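Local coordinates for De novo designed switch protein caging a hemagglutinin binder (sCageHA267_1S) (Synthetic construct, PDB 7CBC) that holds a hemagglutinin-binding domain caged against a designed six-helix bundle and probably serves as the switchable part of a biosensor, at residues A[73-78]-A[117-122]; A[236-241]-A[249-254]; A[294-299]-A[307-312]. One frame throughout, in Å; residues are numbered along the deposited sequence.

Contact 1: residues A[73-78]-A[117-122]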
loop_
_atom_site.group_PDB
_atom_site.type_symbol
_atom_site.label_atom_id
_atom_site.label_comp_id
_atom_site.label_asym_id
_atom_site.label_seq_id
_atom_site.Cartn_x
_atom_site.Cartn_y
_atom_site.Cartn_z
ATOM N N LYS A 73 1.535 -12.307 -6.430
ATOM C CA LYS A 73 2.831 -12.479 -7.078
ATOM C C LYS A 73 3.684 -11.222 -6.961
ATOM O O LYS A 73 4.896 -11.312 -6.758
ATOM C CB LYS A 73 2.626 -12.857 -8.547
ATOM C CG LYS A 73 3.906 -13.086 -9.355
ATOM C CD LYS A 73 4.628 -14.353 -8.904
ATOM C CE LYS A 73 5.636 -14.840 -9.946
ATOM N NZ LYS A 73 6.533 -13.755 -10.452
ATOM N N GLU A 74 3.077 -10.035 -7.107
ATOM C CA GLU A 74 3.836 -8.796 -6.928
ATOM C C GLU A 74 4.373 -8.682 -5.508
ATOM O O GLU A 74 5.478 -8.173 -5.297
ATOM C CB GLU A 74 2.968 -7.575 -7.258
ATOM C CG GLU A 74 2.454 -7.480 -8.716
ATOM C CD GLU A 74 3.422 -6.747 -9.645
ATOM O OE1 GLU A 74 4.628 -7.081 -9.642
ATOM O OE2 GLU A 74 2.978 -5.826 -10.371
ATOM N N ILE A 75 3.601 -9.129 -4.516
ATOM C CA ILE A 75 4.080 -9.087 -3.134
ATOM C C ILE A 75 5.272 -10.019 -2.955
ATOM O O ILE A 75 6.275 -9.662 -2.327
ATOM C CB ILE A 75 2.946 -9.444 -2.156
ATOM C CG1 ILE A 75 1.884 -8.348 -2.135
ATOM C CG2 ILE A 75 3.491 -9.631 -0.749
ATOM C CD1 ILE A 75 0.820 -8.571 -1.094
ATOM N N ASP A 76 5.161 -11.239 -3.480
ATOM C CA ASP A 76 6.239 -12.213 -3.376
ATOM C C ASP A 76 7.429 -11.803 -4.220
ATOM O O ASP A 76 8.573 -12.078 -3.852
ATOM C CB ASP A 76 5.729 -13.592 -3.804
ATOM C CG ASP A 76 6.843 -14.621 -3.921
ATOM O OD1 ASP A 76 7.302 -15.119 -2.863
ATOM O OD2 ASP A 76 7.252 -14.928 -5.071
ATOM N N ASP A 77 7.180 -11.156 -5.358
ATOM C CA ASP A 77 8.275 -10.584 -6.123
ATOM C C ASP A 77 8.978 -9.488 -5.332
ATOM O O ASP A 77 10.204 -9.367 -5.385
ATOM C CB ASP A 77 7.754 -10.041 -7.449
ATOM C CG ASP A 77 7.611 -11.115 -8.499
ATOM O OD1 ASP A 77 7.781 -12.308 -8.161
ATOM O OD2 ASP A 77 7.318 -10.763 -9.662
ATOM N N ALA A 78 8.209 -8.678 -4.597
ATOM C CA ALA A 78 8.781 -7.637 -3.755
ATOM C C ALA A 78 9.543 -8.222 -2.575
ATOM O O ALA A 78 10.553 -7.646 -2.147
ATOM C CB ALA A 78 7.676 -6.699 -3.260
ATOM N N ARG A 117 4.419 -8.132 5.400
ATOM C CA ARG A 117 3.275 -8.766 6.052
ATOM C C ARG A 117 2.058 -7.849 6.085
ATOM O O ARG A 117 0.917 -8.319 5.969
ATOM C CB ARG A 117 3.661 -9.211 7.464
ATOM C CG ARG A 117 4.662 -10.351 7.439
ATOM C CD ARG A 117 5.413 -10.538 8.753
ATOM N NE ARG A 117 6.191 -11.774 8.713
ATOM C CZ ARG A 117 5.679 -12.968 8.997
ATOM N NH1 ARG A 117 4.400 -13.066 9.349
ATOM N NH2 ARG A 117 6.433 -14.060 8.924
ATOM N N ALA A 118 2.278 -6.541 6.233
ATOM C CA ALA A 118 1.169 -5.594 6.203
ATOM C C ALA A 118 0.584 -5.482 4.800
ATOM O O ALA A 118 -0.637 -5.395 4.637
ATOM C CB ALA A 118 1.636 -4.231 6.722
ATOM N N ALA A 119 1.437 -5.500 3.771
ATOM C CA ALA A 119 0.936 -5.517 2.397
ATOM C C ALA A 119 0.092 -6.761 2.121
ATOM O O ALA A 119 -0.945 -6.679 1.447
ATOM C CB ALA A 119 2.112 -5.434 1.426
ATOM N N LYS A 120 0.518 -7.922 2.634
ATOM C CA LYS A 120 -0.279 -9.145 2.513
ATOM C C LYS A 120 -1.594 -9.022 3.259
ATOM O O LYS A 120 -2.646 -9.433 2.755
ATOM C CB LYS A 120 0.506 -10.353 3.037
ATOM C CG LYS A 120 1.363 -11.042 2.002
ATOM C CD LYS A 120 1.968 -12.388 2.466
ATOM C CE LYS A 120 3.239 -12.244 3.281
ATOM N NZ LYS A 120 3.025 -12.128 4.707
ATOM N N ALA A 121 -1.554 -8.466 4.470
ATOM C CA ALA A 121 -2.785 -8.239 5.208
ATOM C C ALA A 121 -3.742 -7.356 4.425
ATOM O O ALA A 121 -4.948 -7.605 4.415
ATOM C CB ALA A 121 -2.473 -7.627 6.570
ATOM N N PHE A 122 -3.233 -6.321 3.748
ATOM C CA PHE A 122 -4.144 -5.465 2.995
ATOM C C PHE A 122 -4.768 -6.214 1.824
ATOM O O PHE A 122 -5.975 -6.083 1.559
ATOM C CB PHE A 122 -3.429 -4.215 2.486
ATOM C CG PHE A 122 -4.219 -3.462 1.452
ATOM C CD1 PHE A 122 -5.226 -2.587 1.833
ATOM C CD2 PHE A 122 -3.968 -3.647 0.095
ATOM C CE1 PHE A 122 -5.982 -1.907 0.877
ATOM C CE2 PHE A 122 -4.717 -2.975 -0.866
ATOM C CZ PHE A 122 -5.726 -2.105 -0.476
#
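An apolar helix-to-helix contact in which Ile75 meets Ala119 and Lys120 joins two consecutive helices of the bundle, 50-93 and 99-142, with the CA atoms of Ile75 and Lys120 7.1 Å apart. Ile75 does the reaching. Its CG2 branch lies anti to the backbone N, while CG1 sits beside that N and runs on extended (chi2 -174°), carrying CD1 to the surface of the other helix. There CD1 rests 3.6 Å from Ala119 O and 4.2 Å from Ala119 CB; an alanine suits the place because a single methyl lets the isoleucine come close to the backbone. CG2 of Ile75 meets Lys120 CG at 3.8 Å, so the lysine offers its CG methylene as an apolar margin, then bends at chi3 and chi4 to take its ammonium away from Ile75. Three more helices surround the pair: Ile75 and Ala78 both pack on Leu22 of helix 3-46, Ala118 touches Ile171 of helix 146-190, and Phe122 lies on Leu221 and Leu225 of helix 195-239.

Contact 2: residues A[236-241]-A[249-254]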
loop_
_atom_site.group_PDB
_atom_site.type_symbol
_atom_site.label_atom_id
_atom_site.label_comp_id
_atom_site.label_asym_id
_atom_site.label_seq_id
_atom_site.Cartn_x
_atom_site.Cartn_y
_atom_site.Cartn_z
ATOM N N LEU A 236 -25.348 -1.145 -3.832
ATOM C CA LEU A 236 -26.177 -2.339 -3.670
ATOM C C LEU A 236 -27.484 -2.013 -2.963
ATOM O O LEU A 236 -28.538 -2.589 -3.282
ATOM C CB LEU A 236 -25.416 -3.408 -2.892
ATOM C CG LEU A 236 -24.328 -4.126 -3.689
ATOM C CD1 LEU A 236 -23.805 -5.306 -2.904
ATOM C CD2 LEU A 236 -24.850 -4.581 -5.039
ATOM N N ARG A 237 -27.431 -1.116 -1.980
ATOM C CA ARG A 237 -28.654 -0.642 -1.352
ATOM C C ARG A 237 -29.595 -0.051 -2.389
ATOM O O ARG A 237 -30.780 -0.386 -2.418
ATOM C CB ARG A 237 -28.321 0.380 -0.269
ATOM C CG ARG A 237 -29.476 0.728 0.643
ATOM C CD ARG A 237 -28.992 0.848 2.083
ATOM N NE ARG A 237 -30.085 1.172 2.994
ATOM C CZ ARG A 237 -30.983 0.290 3.420
ATOM N NH1 ARG A 237 -30.907 -0.974 3.024
ATOM N NH2 ARG A 237 -31.955 0.671 4.242
ATOM N N LEU A 238 -29.071 0.795 -3.279
ATOM C CA LEU A 238 -29.899 1.477 -4.272
ATOM C C LEU A 238 -30.324 0.553 -5.412
ATOM O O LEU A 238 -31.436 0.687 -5.933
ATOM C CB LEU A 238 -29.150 2.682 -4.839
ATOM C CG LEU A 238 -29.581 4.079 -4.392
ATOM C CD1 LEU A 238 -29.586 4.177 -2.862
ATOM C CD2 LEU A 238 -28.650 5.125 -5.012
ATOM N N ALA A 239 -29.456 -0.372 -5.828
ATOM C CA ALA A 239 -29.748 -1.210 -6.984
ATOM C C ALA A 239 -30.786 -2.281 -6.691
ATOM O O ALA A 239 -31.261 -2.922 -7.628
ATOM C CB ALA A 239 -28.477 -1.874 -7.514
ATOM N N SER A 240 -31.124 -2.504 -5.426
ATOM C CA SER A 240 -32.309 -3.277 -5.100
ATOM C C SER A 240 -33.525 -2.392 -4.855
ATOM O O SER A 240 -34.631 -2.919 -4.733
ATOM C CB SER A 240 -32.053 -4.161 -3.876
ATOM O OG SER A 240 -31.590 -3.395 -2.782
ATOM N N GLU A 241 -33.351 -1.075 -4.769
ATOM C CA GLU A 241 -34.468 -0.121 -4.754
ATOM C C GLU A 241 -34.728 0.400 -6.158
ATOM O O GLU A 241 -34.768 1.611 -6.387
ATOM C CB GLU A 241 -34.183 1.056 -3.820
ATOM C CG GLU A 241 -33.499 0.767 -2.494
ATOM C CD GLU A 241 -34.304 -0.073 -1.528
ATOM O OE1 GLU A 241 -34.659 -1.213 -1.880
ATOM O OE2 GLU A 241 -34.536 0.419 -0.403
ATOM N N ARG A 249 -29.064 2.452 -13.677
ATOM C CA ARG A 249 -27.849 2.479 -14.486
ATOM C C ARG A 249 -27.067 3.773 -14.291
ATOM O O ARG A 249 -25.837 3.770 -14.405
ATOM C CB ARG A 249 -28.189 2.286 -15.963
ATOM C CG ARG A 249 -28.961 1.011 -16.270
ATOM C CD ARG A 249 -29.825 1.187 -17.525
ATOM N NE ARG A 249 -31.034 0.366 -17.501
ATOM C CZ ARG A 249 -31.112 -0.866 -17.992
ATOM N NH1 ARG A 249 -30.040 -1.426 -18.542
ATOM N NH2 ARG A 249 -32.257 -1.537 -17.933
ATOM N N LYS A 250 -27.747 4.881 -13.995
ATOM C CA LYS A 250 -27.047 6.141 -13.788
ATOM C C LYS A 250 -26.528 6.315 -12.362
ATOM O O LYS A 250 -25.574 7.076 -12.158
ATOM C CB LYS A 250 -27.948 7.321 -14.168
ATOM C CG LYS A 250 -27.383 8.158 -15.313
ATOM C CD LYS A 250 -28.186 9.427 -15.553
ATOM C CE LYS A 250 -27.478 10.343 -16.549
ATOM N NZ LYS A 250 -27.176 9.658 -17.845
ATOM N N ALA A 251 -27.128 5.642 -11.375
ATOM C CA ALA A 251 -26.493 5.561 -10.061
ATOM C C ALA A 251 -25.188 4.780 -10.131
ATOM O O ALA A 251 -24.271 5.020 -9.336
ATOM C CB ALA A 251 -27.441 4.918 -9.048
ATOM N N ILE A 252 -25.093 3.841 -11.072
ATOM C CA ILE A 252 -23.839 3.146 -11.319
ATOM C C ILE A 252 -22.849 4.072 -12.011
ATOM O O ILE A 252 -21.669 4.136 -11.641
ATOM C CB ILE A 252 -24.093 1.876 -12.148
ATOM C CG1 ILE A 252 -24.896 0.862 -11.334
ATOM C CG2 ILE A 252 -22.787 1.296 -12.648
ATOM C CD1 ILE A 252 -25.528 -0.213 -12.175
ATOM N N ALA A 253 -23.311 4.802 -13.031
ATOM C CA ALA A 253 -22.441 5.775 -13.684
ATOM C C ALA A 253 -21.873 6.770 -12.673
ATOM O O ALA A 253 -20.682 7.101 -12.713
ATOM C CB ALA A 253 -23.207 6.498 -14.788
ATOM N N ARG A 254 -22.714 7.236 -11.746
ATOM C CA ARG A 254 -22.264 8.122 -10.680
ATOM C C ARG A 254 -21.258 7.421 -9.773
ATOM O O ARG A 254 -20.270 8.029 -9.339
ATOM C CB ARG A 254 -23.484 8.609 -9.890
ATOM C CG ARG A 254 -23.220 9.434 -8.632
ATOM C CD ARG A 254 -24.524 10.109 -8.127
ATOM N NE ARG A 254 -25.365 9.259 -7.275
ATOM C CZ ARG A 254 -26.537 8.742 -7.646
ATOM N NH1 ARG A 254 -27.011 8.976 -8.863
ATOM N NH2 ARG A 254 -27.243 7.990 -6.800
#
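Leu238 and Ala251 face each other with their CA atoms 7.9 Å apart, where the chain, coming off helix 195-239, turns back into helix 245-268 and runs in roughly the opposite direction. Leu238 is the side chain that bridges the two segments, and one methyl, CD2, does the work. It lies 4.2 Å from Ala251 CB, a plain methyl-to-methyl touch, and 3.7 Å from Arg254 NH2. The two longer side chains cross at about a right angle, and CD2 approaches the guanidinium at its edge, near the plane, rather than over its flat face. Arg254 starts with CG anti to the backbone N (chi1 174°) and bends at chi3 (84°), which swings the guanidinium across to the leucine. Ala251, one turn earlier, is small enough to let Leu238 settle beside its helix.

On the bundle side, Leu236 packs on Val41 of helix 3-46 and Val137 of helix 99-142, and Ile252 lies on Tyr42 of helix 3-46, so both segments also rest on the body of the bundle. Chemically, Leu238 and Arg254 are both exposed, and a methyl at the edge of the guanidinium offers dispersion but no acceptor. The pairing is therefore a modest attraction without a directional bond: the buried Ala251 gives the leucine an apolar partner, and the exposed Leu238 and Arg254 form a margin where arginine suits because its charged end can stay in water while its edge still takes a methyl.

Contact 3: residues A[294-299]-A[307-312]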
loop_
_atom_site.group_PDB
_atom_site.type_symbol
_atom_site.label_atom_id
_atom_site.label_comp_id
_atom_site.label_asym_id
_atom_site.label_seq_id
_atom_site.Cartn_x
_atom_site.Cartn_y
_atom_site.Cartn_z
ATOM N N GLU A 294 23.019 10.474 -7.444
ATOM C CA GLU A 294 23.314 9.048 -7.536
ATOM C C GLU A 294 22.433 8.253 -6.581
ATOM O O GLU A 294 22.017 7.129 -6.891
ATOM C CB GLU A 294 24.794 8.790 -7.243
ATOM C CG GLU A 294 25.266 7.379 -7.614
ATOM C CD GLU A 294 26.450 6.903 -6.783
ATOM O OE1 GLU A 294 27.276 7.751 -6.368
ATOM O OE2 GLU A 294 26.557 5.676 -6.545
ATOM N N LEU A 295 22.141 8.824 -5.410
ATOM C CA LEU A 295 21.307 8.128 -4.446
ATOM C C LEU A 295 19.870 8.026 -4.947
ATOM O O LEU A 295 19.233 6.977 -4.809
ATOM C CB LEU A 295 21.369 8.849 -3.106
ATOM C CG LEU A 295 20.478 8.390 -1.957
ATOM C CD1 LEU A 295 21.077 7.179 -1.223
ATOM C CD2 LEU A 295 20.292 9.542 -0.996
ATOM N N LEU A 296 19.354 9.103 -5.544
ATOM C CA LEU A 296 17.977 9.102 -6.032
ATOM C C LEU A 296 17.827 8.207 -7.259
ATOM O O LEU A 296 16.819 7.508 -7.402
ATOM C CB LEU A 296 17.531 10.535 -6.345
ATOM C CG LEU A 296 17.640 11.584 -5.228
ATOM C CD1 LEU A 296 17.253 12.966 -5.712
ATOM C CD2 LEU A 296 16.822 11.225 -4.014
ATOM N N LYS A 297 18.821 8.217 -8.157
ATOM C CA LYS A 297 18.761 7.367 -9.343
ATOM C C LYS A 297 18.729 5.897 -8.948
ATOM O O LYS A 297 17.916 5.119 -9.457
ATOM C CB LYS A 297 19.952 7.666 -10.262
ATOM C CG LYS A 297 20.209 6.614 -11.347
ATOM C CD LYS A 297 21.461 6.926 -12.181
ATOM C CE LYS A 297 22.754 6.918 -11.342
ATOM N NZ LYS A 297 23.243 5.550 -10.957
ATOM N N ASN A 298 19.597 5.507 -8.013
ATOM C CA ASN A 298 19.633 4.126 -7.542
ATOM C C ASN A 298 18.419 3.773 -6.702
ATOM O O ASN A 298 18.125 2.585 -6.529
ATOM C CB ASN A 298 20.905 3.874 -6.727
ATOM C CG ASN A 298 22.159 3.981 -7.564
ATOM O OD1 ASN A 298 22.131 3.761 -8.778
ATOM N ND2 ASN A 298 23.269 4.317 -6.922
ATOM N N ALA A 299 17.739 4.775 -6.142
ATOM C CA ALA A 299 16.472 4.577 -5.450
ATOM C C ALA A 299 15.276 4.670 -6.398
ATOM O O ALA A 299 14.162 5.021 -5.972
ATOM C CB ALA A 299 16.339 5.585 -4.309
ATOM N N ARG A 307 16.453 15.355 -10.589
ATOM C CA ARG A 307 16.744 16.753 -10.904
ATOM C C ARG A 307 15.803 17.687 -10.154
ATOM O O ARG A 307 16.231 18.707 -9.607
ATOM C CB ARG A 307 16.666 16.974 -12.423
ATOM C CG ARG A 307 16.373 18.404 -12.882
ATOM C CD ARG A 307 14.878 18.589 -13.187
ATOM N NE ARG A 307 14.456 19.988 -13.101
ATOM C CZ ARG A 307 13.195 20.378 -12.934
ATOM N NH1 ARG A 307 12.230 19.473 -12.821
ATOM N NH2 ARG A 307 12.899 21.670 -12.862
ATOM N N ASP A 308 14.520 17.334 -10.086
ATOM C CA ASP A 308 13.568 18.167 -9.356
ATOM C C ASP A 308 13.877 18.208 -7.867
ATOM O O ASP A 308 13.670 19.234 -7.215
ATOM C CB ASP A 308 12.142 17.664 -9.554
ATOM C CG ASP A 308 11.169 18.333 -8.600
ATOM O OD1 ASP A 308 10.772 19.483 -8.877
ATOM O OD2 ASP A 308 10.851 17.738 -7.546
ATOM N N ALA A 309 14.334 17.088 -7.302
ATOM C CA ALA A 309 14.578 17.038 -5.863
ATOM C C ALA A 309 15.807 17.858 -5.474
ATOM O O ALA A 309 15.801 18.533 -4.438
ATOM C CB ALA A 309 14.722 15.587 -5.402
ATOM N N VAL A 310 16.863 17.827 -6.295
ATOM C CA VAL A 310 18.052 18.620 -5.986
ATOM C C VAL A 310 17.803 20.098 -6.274
ATOM O O VAL A 310 18.157 20.966 -5.467
ATOM C CB VAL A 310 19.284 18.083 -6.742
ATOM C CG1 VAL A 310 19.651 16.716 -6.219
ATOM C CG2 VAL A 310 19.033 18.017 -8.236
ATOM N N GLU A 311 17.178 20.410 -7.417
ATOM C CA GLU A 311 16.725 21.775 -7.666
ATOM C C GLU A 311 15.813 22.264 -6.547
ATOM O O GLU A 311 15.846 23.449 -6.196
ATOM C CB GLU A 311 16.010 21.863 -9.022
ATOM C CG GLU A 311 16.959 21.944 -10.219
ATOM C CD GLU A 311 16.238 22.012 -11.561
ATOM O OE1 GLU A 311 16.897 21.823 -12.611
ATOM O OE2 GLU A 311 15.008 22.254 -11.575
ATOM N N TYR A 312 15.011 21.363 -5.964
ATOM C CA TYR A 312 14.133 21.734 -4.855
ATOM C C TYR A 312 14.929 22.097 -3.606
ATOM O O TYR A 312 14.555 23.027 -2.882
ATOM C CB TYR A 312 13.148 20.600 -4.555
ATOM C CG TYR A 312 12.391 20.769 -3.257
ATOM C CD1 TYR A 312 11.281 21.588 -3.187
ATOM C CD2 TYR A 312 12.789 20.108 -2.101
ATOM C CE1 TYR A 312 10.577 21.746 -2.000
ATOM C CE2 TYR A 312 12.093 20.260 -0.909
ATOM C CZ TYR A 312 10.988 21.082 -0.866
ATOM O OH TYR A 312 10.288 21.244 0.309
#
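The CB of Leu296 points toward helix 303-315, and one methyl of the side chain touches it. With CG beside the backbone N (chi1 -55°) and chi2 extended at 176°, CD1 becomes the foremost atom of the side chain. CD1 meets Ala309 CB at a slant, 3.7 Å away, and passes Val310 CG1 more loosely at 4.5 Å, so that the leucine end is received by one small and one branched residue of the same turn. Ala309 suits the place because its CB points toward helix 289-298, and the leucine spans much of the distance between the CA atoms of Leu296 and Ala309, which lie 8.6 Å apart. Helix 274-284 closes the core from another side: Leu296 touches Ala278, and Ala309 touches Ala279. The disulfide Cys275-Cys301 fastens this helix to the turn between the other two, and Asp308 adds a salt bridge to Arg276. Across the two segments, all three touching residues are buried and apolar, so their attraction is hydrophobic and makes no directional demand, while Cys275-Cys301 gives the small three-helix domain a covalent link as well.

From the N terminus, the chain runs through helix 3-46 into 50-93, and contact 1 closes a long hairpin with helix 99-142 near the middle of the bundle. Helix 146-190 follows, then 195-239, whose end enters contact 2, which closes the short turn back into helix 245-268, the sixth of the bundle. A linker leads on to the small C-terminal domain, probably the caged binder, where contact 3 pairs its last two helices. The three loops lie in series, none crossing another. Contacts 2 and 3 sit on opposite sides of the chain's centre, centres 47 Å apart, and a hydrogen bond between Arg17 NE and Ala299 O links the domain of contact 3 to helix 3-46.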